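Local coordinates for phosphoribosylaminoimidazole-succinocarboxamide synthase (Saccharomyces cerevisiae, PDB 1OBG), which catalyses the ATP-dependent joining of CAIR and L-aspartate to form SAICAR in de novo purine biosynthesis, at residues 18-23 / 30-35; 73-78 / 104-109; 117-122 / 159-164. All blocks are in the same frame, centred on the assembly; numbering follows the deposited sequence. Where two conformers were deposited one is given.

Contact 1 of 3, residues 18-23 / 30-35; sequences KVRDIY and LLFVAT. With AMP (adenosine monophosphate), chain B; SO4 (sulfate ion), chain F.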
loop_
_atom_site.group_PDB
_atom_site.type_symbol
_atom_site.label_atom_id
_atom_site.label_comp_id
_atom_site.label_asym_id
_atom_site.label_seq_id
_atom_site.Cartn_x
_atom_site.Cartn_y
_atom_site.Cartn_z
ATOM N N LYS A 18 -5.002 -10.475 1.211
ATOM C CA LYS A 18 -4.065 -10.994 0.219
ATOM C C LYS A 18 -2.679 -11.243 0.819
ATOM O O LYS A 18 -2.049 -12.255 0.562
ATOM C CB LYS A 18 -3.937 -10.010 -0.943
ATOM C CG LYS A 18 -5.085 -10.070 -1.929
ATOM C CD LYS A 18 -4.985 -8.917 -2.932
ATOM C CE LYS A 18 -6.329 -8.664 -3.608
ATOM N NZ LYS A 18 -6.750 -9.861 -4.409
ATOM N N VAL A 19 -2.249 -10.292 1.636
ATOM C CA VAL A 19 -0.893 -10.182 2.127
ATOM C C VAL A 19 -0.815 -10.155 3.670
ATOM O O VAL A 19 0.122 -10.701 4.247
ATOM C CB VAL A 19 -0.280 -8.878 1.539
ATOM C CG1 VAL A 19 1.065 -8.613 2.120
ATOM C CG2 VAL A 19 -0.193 -8.977 0.000
ATOM N N ARG A 20 -1.781 -9.521 4.326
ATOM C CA ARG A 20 -1.720 -9.306 5.776
ATOM C C ARG A 20 -2.626 -10.256 6.532
ATOM O O ARG A 20 -3.716 -10.573 6.064
ATOM C CB ARG A 20 -2.117 -7.869 6.137
ATOM C CG ARG A 20 -1.131 -6.825 5.611
ATOM C CD ARG A 20 -1.506 -5.367 5.940
ATOM N NE ARG A 20 -2.205 -4.709 4.836
ATOM C CZ ARG A 20 -3.149 -3.768 4.975
ATOM N NH1 ARG A 20 -3.532 -3.351 6.170
ATOM N NH2 ARG A 20 -3.715 -3.240 3.903
ATOM N N ASP A 21 -2.158 -10.700 7.693
ATOM C CA ASP A 21 -2.978 -11.406 8.663
ATOM C C ASP A 21 -3.265 -10.392 9.766
ATOM O O ASP A 21 -2.359 -9.720 10.248
ATOM C CB ASP A 21 -2.236 -12.620 9.245
ATOM C CG ASP A 21 -2.028 -13.730 8.234
ATOM O OD1 ASP A 21 -1.345 -14.712 8.576
ATOM O OD2 ASP A 21 -2.487 -13.711 7.076
ATOM N N ILE A 22 -4.528 -10.277 10.163
ATOM C CA ILE A 22 -4.921 -9.238 11.099
ATOM C C ILE A 22 -5.433 -9.908 12.358
ATOM O O ILE A 22 -6.289 -10.780 12.266
ATOM C CB ILE A 22 -6.016 -8.333 10.475
ATOM C CG1 ILE A 22 -5.485 -7.634 9.194
ATOM C CG2 ILE A 22 -6.457 -7.268 11.475
ATOM C CD1 ILE A 22 -6.598 -6.927 8.399
ATOM N N TYR A 23 -4.913 -9.500 13.519
ATOM C CA TYR A 23 -5.340 -10.055 14.807
ATOM C C TYR A 23 -5.910 -8.956 15.663
ATOM O O TYR A 23 -5.496 -7.808 15.536
ATOM C CB TYR A 23 -4.139 -10.688 15.534
ATOM C CG TYR A 23 -3.692 -11.941 14.826
ATOM C CD1 TYR A 23 -4.259 -13.174 15.157
ATOM C CD2 TYR A 23 -2.727 -11.891 13.808
ATOM C CE1 TYR A 23 -3.888 -14.319 14.516
ATOM C CE2 TYR A 23 -2.339 -13.037 13.146
ATOM C CZ TYR A 23 -2.924 -14.248 13.502
ATOM O OH TYR A 23 -2.559 -15.394 12.868
ATOM N N LEU A 30 -5.371 -3.514 17.040
ATOM C CA LEU A 30 -5.180 -4.614 16.113
ATOM C C LEU A 30 -3.691 -4.858 15.905
ATOM O O LEU A 30 -2.859 -3.953 16.123
ATOM C CB LEU A 30 -5.810 -4.293 14.756
ATOM C CG LEU A 30 -7.301 -3.980 14.833
ATOM C CD1 LEU A 30 -7.708 -3.202 13.590
ATOM C CD2 LEU A 30 -8.088 -5.276 14.933
ATOM N N LEU A 31 -3.360 -6.071 15.493
ATOM C CA LEU A 31 -1.996 -6.376 15.097
ATOM C C LEU A 31 -2.031 -6.751 13.614
ATOM O O LEU A 31 -2.718 -7.712 13.231
ATOM C CB LEU A 31 -1.417 -7.511 15.942
ATOM C CG LEU A 31 0.044 -7.916 15.655
ATOM C CD1 LEU A 31 0.993 -6.921 16.290
ATOM C CD2 LEU A 31 0.317 -9.319 16.208
ATOM N N PHE A 32 -1.294 -6.010 12.790
ATOM C CA PHE A 32 -1.218 -6.278 11.345
ATOM C C PHE A 32 0.077 -6.998 11.050
ATOM O O PHE A 32 1.156 -6.459 11.339
ATOM C CB PHE A 32 -1.148 -4.963 10.570
ATOM C CG PHE A 32 -2.460 -4.253 10.420
ATOM C CD1 PHE A 32 -2.592 -3.229 9.485
ATOM C CD2 PHE A 32 -3.555 -4.579 11.194
ATOM C CE1 PHE A 32 -3.803 -2.558 9.338
ATOM C CE2 PHE A 32 -4.778 -3.905 11.042
ATOM C CZ PHE A 32 -4.909 -2.919 10.132
ATOM N N VAL A 33 -0.007 -8.196 10.487
ATOM C CA VAL A 33 1.190 -8.978 10.264
ATOM C C VAL A 33 1.315 -9.119 8.756
ATOM O O VAL A 33 0.434 -9.705 8.111
ATOM C CB VAL A 33 1.099 -10.378 10.891
ATOM C CG1 VAL A 33 2.424 -11.135 10.712
ATOM C CG2 VAL A 33 0.692 -10.285 12.387
ATOM N N ALA A 34 2.390 -8.567 8.196
ATOM C CA ALA A 34 2.597 -8.661 6.758
ATOM C C ALA A 34 3.317 -9.985 6.444
ATOM O O ALA A 34 4.444 -10.235 6.920
ATOM C CB ALA A 34 3.390 -7.441 6.260
ATOM N N THR A 35 2.662 -10.833 5.660
ATOM C CA THR A 35 3.268 -12.090 5.268
ATOM C C THR A 35 4.068 -11.907 3.997
ATOM O O THR A 35 4.157 -10.808 3.440
ATOM C CB THR A 35 2.224 -13.171 5.045
ATOM O OG1 THR A 35 1.417 -12.824 3.906
ATOM C CG2 THR A 35 1.274 -13.229 6.240
HETATM P P AMP B . -6.354 -5.308 4.298
HETATM O O1P AMP B . -5.246 -4.565 3.539
HETATM O O2P AMP B . -5.851 -6.513 5.008
HETATM O O3P AMP B . -7.536 -5.720 3.276
HETATM O "O5'" AMP B . -6.955 -4.334 5.422
HETATM C "C5'" AMP B . -7.879 -4.878 6.324
HETATM C "C4'" AMP B . -8.894 -3.811 6.666
HETATM O "O4'" AMP B . -8.419 -3.065 7.769
HETATM C "C3'" AMP B . -9.097 -2.839 5.503
HETATM O "O3'" AMP B . -10.475 -2.751 5.234
HETATM C "C2'" AMP B . -8.584 -1.516 6.038
HETATM O "O2'" AMP B . -9.395 -0.469 5.580
HETATM C "C1'" AMP B . -8.726 -1.717 7.545
HETATM N N9 AMP B . -7.856 -0.863 8.380
HETATM C C8 AMP B . -6.585 -0.399 8.137
HETATM N N7 AMP B . -6.206 0.349 9.206
HETATM C C5 AMP B . -7.206 0.361 10.119
HETATM C C6 AMP B . -7.363 0.951 11.377
HETATM N N6 AMP B . -6.340 1.531 12.015
HETATM N N1 AMP B . -8.553 0.760 12.060
HETATM C C2 AMP B . -9.567 -0.005 11.529
HETATM N N3 AMP B . -9.400 -0.590 10.285
HETATM C C4 AMP B . -8.246 -0.406 9.602
HETATM S S SO4 F . -4.257 -7.112 2.243
HETATM O O1 SO4 F . -3.269 -8.169 2.349
HETATM O O2 SO4 F . -3.588 -5.808 2.180
HETATM O O3 SO4 F . -5.172 -7.296 1.101
HETATM O O4 SO4 F . -5.056 -7.201 3.440
#
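Arg-20 and Phe-32 meet on the nucleotide side of an antiparallel beta hairpin, strands 20-24 and 29-34, the two inner strands of a four-stranded antiparallel sheet. The side chain of Arg-20 leaves the sheet beside Ala-34. Its CB lies 3.7 Å from Val-33 O; CG passes above Ala-34 CA; then the chain bends at chi3 (-97°) and carries the guanidinium out from the sheet toward the bound anions. NE and NH2 each give a weak hydrogen bond to O2 of a bound sulfate. NH1 sits 3.3 Å from Phe-32 CE1, the two planes turned 49° apart. NH2 also forms a salt bridge with Asp-232, so the guanidinium has a carboxylate partner as well as the weakly bonded sulfate. Ile-22 runs alongside Phe-32 on the same face, CG2 to CE2 3.8 Å, while its CD1 lies near the AMP C5'. The edge of the phenyl ring faces the adenine, with CZ 3.6 Å from AMP C8. The backbone amides of Val-19 and Arg-20 both donate to sulfate O1, placing the anion at the entrance to the strand. On the reverse face Tyr-23 and Val-33 pack, CD2 to CG2 4.0 Å, and Asp-21 is held by salt bridges to Arg-16 and Arg-37 and by Thr-5. The hydrogen-bonded pairs Asp-21 with Val-33 and Tyr-23 with Leu-31 zip the strands together. Where the strand pairing ends, Thr-35 grips one carbonyl twice. Its OG1, set between the backbone N and the carbonyl carbon (chi1 66°), lies 2.5 Å from Val-19 O, and its N donates to that same oxygen at 2.9 Å from the opposite face of the carbonyl plane.

Contact 2 of 3, residues 73-78 / 104-109; sequences NHLVDI and RSLLVH. With AMP (adenosine monophosphate), chain D; AMP (adenosine monophosphate), chain B.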
loop_
_atom_site.group_PDB
_atom_site.type_symbol
_atom_site.label_atom_id
_atom_site.label_comp_id
_atom_site.label_asym_id
_atom_site.label_seq_id
_atom_site.Cartn_x
_atom_site.Cartn_y
_atom_site.Cartn_z
ATOM N N ASN A 73 -0.901 9.114 12.742
ATOM C CA ASN A 73 -1.106 7.782 12.167
ATOM C C ASN A 73 -1.654 6.821 13.216
ATOM O O ASN A 73 -1.732 7.170 14.409
ATOM C CB ASN A 73 0.167 7.248 11.518
ATOM C CG ASN A 73 1.324 7.134 12.493
ATOM O OD1 ASN A 73 2.366 7.797 12.336
ATOM N ND2 ASN A 73 1.151 6.302 13.504
ATOM N N HIS A 74 -2.012 5.617 12.785
ATOM C CA HIS A 74 -2.636 4.663 13.691
ATOM C C HIS A 74 -1.695 3.810 14.555
ATOM O O HIS A 74 -2.165 2.973 15.327
ATOM C CB HIS A 74 -3.665 3.778 12.952
ATOM C CG HIS A 74 -3.093 2.825 11.930
ATOM N ND1 HIS A 74 -1.801 2.888 11.451
ATOM C CD2 HIS A 74 -3.676 1.794 11.276
ATOM C CE1 HIS A 74 -1.605 1.921 10.569
ATOM N NE2 HIS A 74 -2.731 1.250 10.440
ATOM N N LEU A 75 -0.386 3.992 14.434
ATOM C CA LEU A 75 0.534 3.168 15.216
ATOM C C LEU A 75 0.337 3.412 16.707
ATOM O O LEU A 75 0.175 4.564 17.139
ATOM C CB LEU A 75 2.005 3.452 14.864
ATOM C CG LEU A 75 2.422 3.152 13.412
ATOM C CD1 LEU A 75 3.889 3.531 13.214
ATOM C CD2 LEU A 75 2.164 1.687 13.037
ATOM N N VAL A 76 0.356 2.335 17.483
ATOM C CA VAL A 76 0.469 2.469 18.932
ATOM C C VAL A 76 1.870 3.035 19.265
ATOM O O VAL A 76 2.884 2.597 18.716
ATOM C CB VAL A 76 0.216 1.109 19.665
ATOM C CG1 VAL A 76 0.549 1.210 21.163
ATOM C CG2 VAL A 76 -1.245 0.659 19.467
ATOM N N ASP A 77 1.900 4.013 20.162
ATOM C CA ASP A 77 3.134 4.580 20.674
ATOM C C ASP A 77 3.790 3.611 21.661
ATOM O O ASP A 77 3.366 3.501 22.803
ATOM C CB ASP A 77 2.806 5.928 21.333
ATOM C CG ASP A 77 4.008 6.864 21.425
ATOM O OD1 ASP A 77 3.798 8.071 21.722
ATOM O OD2 ASP A 77 5.178 6.502 21.220
ATOM N N ILE A 78 4.807 2.893 21.208
ATOM C CA ILE A 78 5.469 1.890 22.039
ATOM C C ILE A 78 6.443 2.634 22.968
ATOM O O ILE A 78 7.220 3.462 22.497
ATOM C CB ILE A 78 6.221 0.863 21.139
ATOM C CG1 ILE A 78 5.245 0.186 20.154
ATOM C CG2 ILE A 78 7.043 -0.144 21.979
ATOM C CD1 ILE A 78 4.542 -1.051 20.659
ATOM N N ARG A 104 7.730 -7.960 11.244
ATOM C CA ARG A 104 6.715 -7.911 10.199
ATOM C C ARG A 104 5.350 -7.498 10.719
ATOM O O ARG A 104 4.347 -7.571 9.995
ATOM C CB ARG A 104 6.656 -9.248 9.419
ATOM C CG ARG A 104 6.401 -10.470 10.237
ATOM C CD ARG A 104 6.212 -11.736 9.377
ATOM N NE ARG A 104 7.460 -12.245 8.778
ATOM C CZ ARG A 104 7.684 -12.312 7.463
ATOM N NH1 ARG A 104 6.766 -11.876 6.595
ATOM N NH2 ARG A 104 8.830 -12.805 7.005
ATOM N N SER A 105 5.323 -7.048 11.964
ATOM C CA SER A 105 4.068 -6.754 12.649
ATOM C C SER A 105 3.899 -5.312 13.060
ATOM O O SER A 105 4.842 -4.698 13.574
ATOM C CB SER A 105 3.999 -7.613 13.898
ATOM O OG SER A 105 4.062 -8.954 13.468
ATOM N N LEU A 106 2.706 -4.771 12.857
ATOM C CA LEU A 106 2.394 -3.433 13.373
ATOM C C LEU A 106 1.234 -3.464 14.329
ATOM O O LEU A 106 0.175 -4.023 14.014
ATOM C CB LEU A 106 2.068 -2.452 12.245
ATOM C CG LEU A 106 3.187 -2.248 11.206
ATOM C CD1 LEU A 106 2.648 -1.450 10.034
ATOM C CD2 LEU A 106 4.345 -1.537 11.844
ATOM N N LEU A 107 1.449 -2.844 15.483
ATOM C CA LEU A 107 0.441 -2.691 16.513
ATOM C C LEU A 107 -0.257 -1.366 16.301
ATOM O O LEU A 107 0.383 -0.299 16.313
ATOM C CB LEU A 107 1.108 -2.773 17.907
ATOM C CG LEU A 107 0.125 -2.911 19.064
ATOM C CD1 LEU A 107 -0.555 -4.295 19.065
ATOM C CD2 LEU A 107 0.805 -2.614 20.415
ATOM N N VAL A 108 -1.566 -1.397 16.085
ATOM C CA VAL A 108 -2.236 -0.166 15.674
ATOM C C VAL A 108 -3.530 0.068 16.412
ATOM O O VAL A 108 -4.155 -0.889 16.858
ATOM C CB VAL A 108 -2.524 -0.141 14.148
ATOM C CG1 VAL A 108 -1.216 -0.343 13.349
ATOM C CG2 VAL A 108 -3.580 -1.186 13.767
ATOM N N HIS A 109 -3.922 1.336 16.522
ATOM C CA HIS A 109 -5.213 1.703 17.084
ATOM C C HIS A 109 -6.274 1.545 16.024
ATOM O O HIS A 109 -6.102 2.037 14.895
ATOM C CB HIS A 109 -5.224 3.159 17.531
ATOM C CG HIS A 109 -4.388 3.432 18.741
ATOM N ND1 HIS A 109 -3.268 4.240 18.705
ATOM C CD2 HIS A 109 -4.510 3.011 20.023
ATOM C CE1 HIS A 109 -2.738 4.304 19.916
ATOM N NE2 HIS A 109 -3.472 3.564 20.731
HETATM P P AMP D . 10.553 4.287 17.820
HETATM O O1P AMP D . 9.730 5.019 16.740
HETATM O O2P AMP D . 9.692 3.886 18.959
HETATM O O3P AMP D . 11.797 5.204 18.306
HETATM O "O5'" AMP D . 11.281 2.973 17.245
HETATM C "C5'" AMP D . 11.313 1.756 17.965
HETATM C "C4'" AMP D . 11.111 0.573 17.014
HETATM O "O4'" AMP D . 9.825 0.017 17.244
HETATM C "C3'" AMP D . 11.182 1.000 15.548
HETATM O "O3'" AMP D . 11.760 -0.012 14.745
HETATM C "C2'" AMP D . 9.717 1.172 15.199
HETATM O "O2'" AMP D . 9.468 1.061 13.813
HETATM C "C1'" AMP D . 9.039 0.116 16.070
HETATM N N9 AMP D . 7.641 0.484 16.385
HETATM C C8 AMP D . 7.174 1.671 16.905
HETATM N N7 AMP D . 5.826 1.599 17.030
HETATM C C5 AMP D . 5.431 0.380 16.597
HETATM C C6 AMP D . 4.178 -0.213 16.513
HETATM N N6 AMP D . 3.083 0.508 16.775
HETATM N N1 AMP D . 4.092 -1.492 16.021
HETATM C C2 AMP D . 5.215 -2.185 15.620
HETATM N N3 AMP D . 6.460 -1.598 15.708
HETATM C C4 AMP D . 6.560 -0.332 16.185
HETATM P P AMP B . -6.354 -5.308 4.298
HETATM O O1P AMP B . -5.246 -4.565 3.539
HETATM O O2P AMP B . -5.851 -6.513 5.008
HETATM O O3P AMP B . -7.536 -5.720 3.276
HETATM O "O5'" AMP B . -6.955 -4.334 5.422
HETATM C "C5'" AMP B . -7.879 -4.878 6.324
HETATM C "C4'" AMP B . -8.894 -3.811 6.666
HETATM O "O4'" AMP B . -8.419 -3.065 7.769
HETATM C "C3'" AMP B . -9.097 -2.839 5.503
HETATM O "O3'" AMP B . -10.475 -2.751 5.234
HETATM C "C2'" AMP B . -8.584 -1.516 6.038
HETATM O "O2'" AMP B . -9.395 -0.469 5.580
HETATM C "C1'" AMP B . -8.726 -1.717 7.545
HETATM N N9 AMP B . -7.856 -0.863 8.380
HETATM C C8 AMP B . -6.585 -0.399 8.137
HETATM N N7 AMP B . -6.206 0.349 9.206
HETATM C C5 AMP B . -7.206 0.361 10.119
HETATM C C6 AMP B . -7.363 0.951 11.377
HETATM N N6 AMP B . -6.340 1.531 12.015
HETATM N N1 AMP B . -8.553 0.760 12.060
HETATM C C2 AMP B . -9.567 -0.005 11.529
HETATM N N3 AMP B . -9.400 -0.590 10.285
HETATM C C4 AMP B . -8.246 -0.406 9.602
HETATM O O HOH W 1 -4.120 6.545 16.790
#
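Each of two imidazoles has a valine methyl of the other segment over its face, one in each direction. Val-108 CG1 stands over the face of the His-74 ring, 3.6 Å from its centroid, and Val-76 CG2 stands over that of His-109 at 3.9 Å; both are CH-pi contacts, 9° and 10° off the ring normals. His-74 turns its CG between the backbone N and the carbonyl carbon (chi1 67°), which lays the ring alongside the Val-108 side chain. The loop 73-78 follows strand 105-109 for one bridge, Leu-75 with Val-108, before diverging. His-109 N donates to His-74 O at 2.7 Å, and Val-76 N to Leu-107 O at 2.9 Å in a nearly straight bond. Beyond the bridge, Leu-107 CD2 is wedged against Val-76 CB and, from across, Ile-78 CD1, while Leu-75 CD2 touches both Leu-106 CD2 and Val-108 CG1. The same backbone edges read an adenine. N6 of one AMP gives one proton to Val-76 O and the other to Leu-107 O, and Leu-107 N donates to N1 of that base at 3.0 Å. Ile-78 CG1 packs on the base beside N7, 3.5 Å away. This donor-acceptor pattern resembles the way ATP-binding enzymes recognise adenine through a backbone segment. Leu-107 O therefore holds both Val-76 N and adenine N6, while Val-76 O ties the base to the loop. The pattern is consistent with selecting adenine: guanine carries a proton on N1 and a carbonyl oxygen at C6, where adenine has an acceptor and an amine.

Contact 3 of 3, residues 117-122 / 159-164; sequences EVIVRG and TPSTKA. With AMP (adenosine monophosphate), chain B; SO4 (sulfate ion), chain C.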
loop_
_atom_site.group_PDB
_atom_site.type_symbol
_atom_site.label_atom_id
_atom_site.label_comp_id
_atom_site.label_asym_id
_atom_site.label_seq_id
_atom_site.Cartn_x
_atom_site.Cartn_y
_atom_site.Cartn_z
ATOM N N GLU A 117 -11.652 5.205 -0.905
ATOM C CA GLU A 117 -10.283 4.880 -1.201
ATOM C C GLU A 117 -9.722 6.208 -1.725
ATOM O O GLU A 117 -10.178 6.746 -2.731
ATOM C CB GLU A 117 -10.122 3.775 -2.254
ATOM C CG GLU A 117 -10.702 2.403 -1.889
ATOM C CD GLU A 117 -10.028 1.716 -0.704
ATOM O OE1 GLU A 117 -9.202 2.327 0.005
ATOM O OE2 GLU A 117 -10.332 0.525 -0.472
ATOM N N VAL A 118 -8.756 6.736 -1.005
ATOM C CA VAL A 118 -8.235 8.053 -1.312
ATOM C C VAL A 118 -7.041 7.870 -2.238
ATOM O O VAL A 118 -5.889 7.723 -1.797
ATOM C CB VAL A 118 -7.875 8.785 -0.043
ATOM C CG1 VAL A 118 -7.367 10.227 -0.376
ATOM C CG2 VAL A 118 -9.110 8.879 0.832
ATOM N N ILE A 119 -7.326 7.858 -3.529
ATOM C CA ILE A 119 -6.269 7.608 -4.497
ATOM C C ILE A 119 -5.839 8.952 -5.029
ATOM O O ILE A 119 -6.674 9.782 -5.375
ATOM C CB ILE A 119 -6.756 6.711 -5.636
ATOM C CG1 ILE A 119 -6.999 5.301 -5.081
ATOM C CG2 ILE A 119 -5.702 6.699 -6.772
ATOM C CD1 ILE A 119 -8.134 4.515 -5.797
ATOM N N VAL A 120 -4.531 9.162 -5.061
ATOM C CA VAL A 120 -3.973 10.364 -5.636
ATOM C C VAL A 120 -3.046 9.935 -6.764
ATOM O O VAL A 120 -2.263 8.990 -6.593
ATOM C CB VAL A 120 -3.136 11.139 -4.571
ATOM C CG1 VAL A 120 -2.600 12.467 -5.163
ATOM C CG2 VAL A 120 -3.976 11.372 -3.322
ATOM N N ARG A 121 -3.122 10.630 -7.901
ATOM C CA ARG A 121 -2.337 10.271 -9.079
ATOM C C ARG A 121 -1.438 11.416 -9.476
ATOM O O ARG A 121 -1.923 12.522 -9.682
ATOM C CB ARG A 121 -3.276 9.987 -10.262
ATOM C CG ARG A 121 -4.320 8.947 -9.986
ATOM C CD ARG A 121 -5.190 8.574 -11.208
ATOM N NE ARG A 121 -6.133 7.541 -10.801
ATOM C CZ ARG A 121 -5.919 6.246 -10.964
ATOM N NH1 ARG A 121 -4.799 5.810 -11.545
ATOM N NH2 ARG A 121 -6.818 5.382 -10.539
ATOM N N GLY A 122 -0.136 11.178 -9.582
ATOM C CA GLY A 122 0.755 12.204 -10.118
ATOM C C GLY A 122 1.004 12.048 -11.609
ATOM O O GLY A 122 1.439 12.994 -12.263
ATOM N N THR A 159 -8.544 11.274 -7.044
ATOM C CA THR A 159 -9.479 10.464 -7.802
ATOM C C THR A 159 -10.010 9.361 -6.898
ATOM O O THR A 159 -9.535 8.226 -6.953
ATOM C CB THR A 159 -8.855 9.854 -9.079
ATOM O OG1 THR A 159 -7.730 9.018 -8.742
ATOM C CG2 THR A 159 -8.266 10.934 -9.983
ATOM N N PRO A 160 -10.975 9.704 -6.052
ATOM C CA PRO A 160 -11.459 8.751 -5.055
ATOM C C PRO A 160 -12.249 7.632 -5.731
ATOM O O PRO A 160 -12.785 7.796 -6.854
ATOM C CB PRO A 160 -12.382 9.592 -4.174
ATOM C CG PRO A 160 -12.837 10.738 -5.066
ATOM C CD PRO A 160 -11.662 11.014 -5.971
ATOM N N SER A 161 -12.307 6.508 -5.044
ATOM C CA SER A 161 -13.264 5.476 -5.375
ATOM C C SER A 161 -13.999 5.147 -4.089
ATOM O O SER A 161 -13.528 5.499 -2.986
ATOM C CB SER A 161 -12.578 4.272 -6.026
ATOM O OG SER A 161 -12.093 3.373 -5.048
ATOM N N THR A 162 -15.165 4.511 -4.209
ATOM C CA THR A 162 -15.899 4.072 -3.028
ATOM C C THR A 162 -15.071 3.003 -2.371
ATOM O O THR A 162 -14.141 2.463 -2.978
ATOM C CB THR A 162 -17.285 3.502 -3.384
ATOM O OG1 THR A 162 -17.115 2.477 -4.371
ATOM C CG2 THR A 162 -18.144 4.577 -4.069
ATOM N N LYS A 163 -15.396 2.703 -1.127
ATOM C CA LYS A 163 -14.713 1.634 -0.417
ATOM C C LYS A 163 -15.769 0.565 -0.166
ATOM O O LYS A 163 -16.479 0.609 0.835
ATOM C CB LYS A 163 -14.113 2.174 0.880
ATOM C CG LYS A 163 -13.257 1.165 1.649
ATOM C CD LYS A 163 -12.400 1.889 2.702
ATOM C CE LYS A 163 -12.269 1.042 3.962
ATOM N NZ LYS A 163 -11.665 -0.283 3.674
ATOM N N ALA A 164 -15.869 -0.378 -1.089
ATOM C CA ALA A 164 -17.013 -1.277 -1.111
ATOM C C ALA A 164 -16.983 -2.306 0.024
ATOM O O ALA A 164 -15.952 -2.937 0.274
ATOM C CB ALA A 164 -17.110 -1.965 -2.451
HETATM P P AMP B . -6.354 -5.308 4.298
HETATM O O1P AMP B . -5.246 -4.565 3.539
HETATM O O2P AMP B . -5.851 -6.513 5.008
HETATM O O3P AMP B . -7.536 -5.720 3.276
HETATM O "O5'" AMP B . -6.955 -4.334 5.422
HETATM C "C5'" AMP B . -7.879 -4.878 6.324
HETATM C "C4'" AMP B . -8.894 -3.811 6.666
HETATM O "O4'" AMP B . -8.419 -3.065 7.769
HETATM C "C3'" AMP B . -9.097 -2.839 5.503
HETATM O "O3'" AMP B . -10.475 -2.751 5.234
HETATM C "C2'" AMP B . -8.584 -1.516 6.038
HETATM O "O2'" AMP B . -9.395 -0.469 5.580
HETATM C "C1'" AMP B . -8.726 -1.717 7.545
HETATM N N9 AMP B . -7.856 -0.863 8.380
HETATM C C8 AMP B . -6.585 -0.399 8.137
HETATM N N7 AMP B . -6.206 0.349 9.206
HETATM C C5 AMP B . -7.206 0.361 10.119
HETATM C C6 AMP B . -7.363 0.951 11.377
HETATM N N6 AMP B . -6.340 1.531 12.015
HETATM N N1 AMP B . -8.553 0.760 12.060
HETATM C C2 AMP B . -9.567 -0.005 11.529
HETATM N N3 AMP B . -9.400 -0.590 10.285
HETATM C C4 AMP B . -8.246 -0.406 9.602
HETATM S S SO4 C . -5.583 2.029 -11.548
HETATM O O1 SO4 C . -6.120 1.619 -12.837
HETATM O O2 SO4 C . -4.537 3.009 -11.811
HETATM O O3 SO4 C . -6.667 2.569 -10.745
HETATM O O4 SO4 C . -4.977 0.890 -10.897
HETATM O O HOH W 2 -9.067 5.858 -8.956
#
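Strands 112-121 and 152-162 run antiparallel in the mixed six-stranded sheet, and this contact lies toward the end of their pairing, where one strand leads into a nucleotide-binding lysine. Glu-117 and Ser-161 form the hydrogen-bonded pair: Glu-117 N donates to Ser-161 O at 2.8 Å, and Ser-161 N returns a longer bond to Glu-117 O. Thr-159 N bonds Ile-119 O, and Ile-119 CG2 lies 3.7 Å from Thr-159 OG1. The Arg-121 chain is extended from CG to NE and crosses Thr-159 at about a right angle. NE donates to Thr-159 OG1 at 3.0 Å, the hydroxyl 21° out of the guanidinium plane. NH1 and NH2 then take separate sulfate oxygens, O2 and O3, each at 2.8 Å, in a nearly straight two-pronged grip. A water accepts from NH2 and donates to Thr-159 O, a second tie across the strands. A methionine in place of Arg-121 would probably leave the sulfate without its paired donors and the Thr-159 hydroxyl without its NE partner. At the other end Glu-117 bends at chi2 (-65°) and lays OE2 beside Lys-163 CG. Lys-163 NZ reaches the AMP ribose, 3.0 Å from O2', with a weak bond to O3'. Glu-117 OE2 stays 4.4 Å from Lys-163 NZ, beyond a salt bridge, so the carboxylate may lend only a long-range electrostatic effect while NZ bonds the ribose hydroxyls.

Contacts 1 and 2 belong to one sheet: strand 29-34 of contact 1 neighbours strand 105-109 of contact 2, with Phe-32 O 2.7 Å from Leu-106 N and Ala-34 N 2.8 Å from Arg-104 O. Their centres are about 12 Å apart. Contact 3 lies in the other sheet, its centre about 22 Å from that of contact 1 and 24 Å from that of contact 2, without touching either. One AMP bridges all three: contact 1 meets its base and lies near its phosphate, contact 2 its amine (less surely placed) through His-109 O, and contact 3 its ribose through Lys-163. A second AMP has its adenine bound by contact 2.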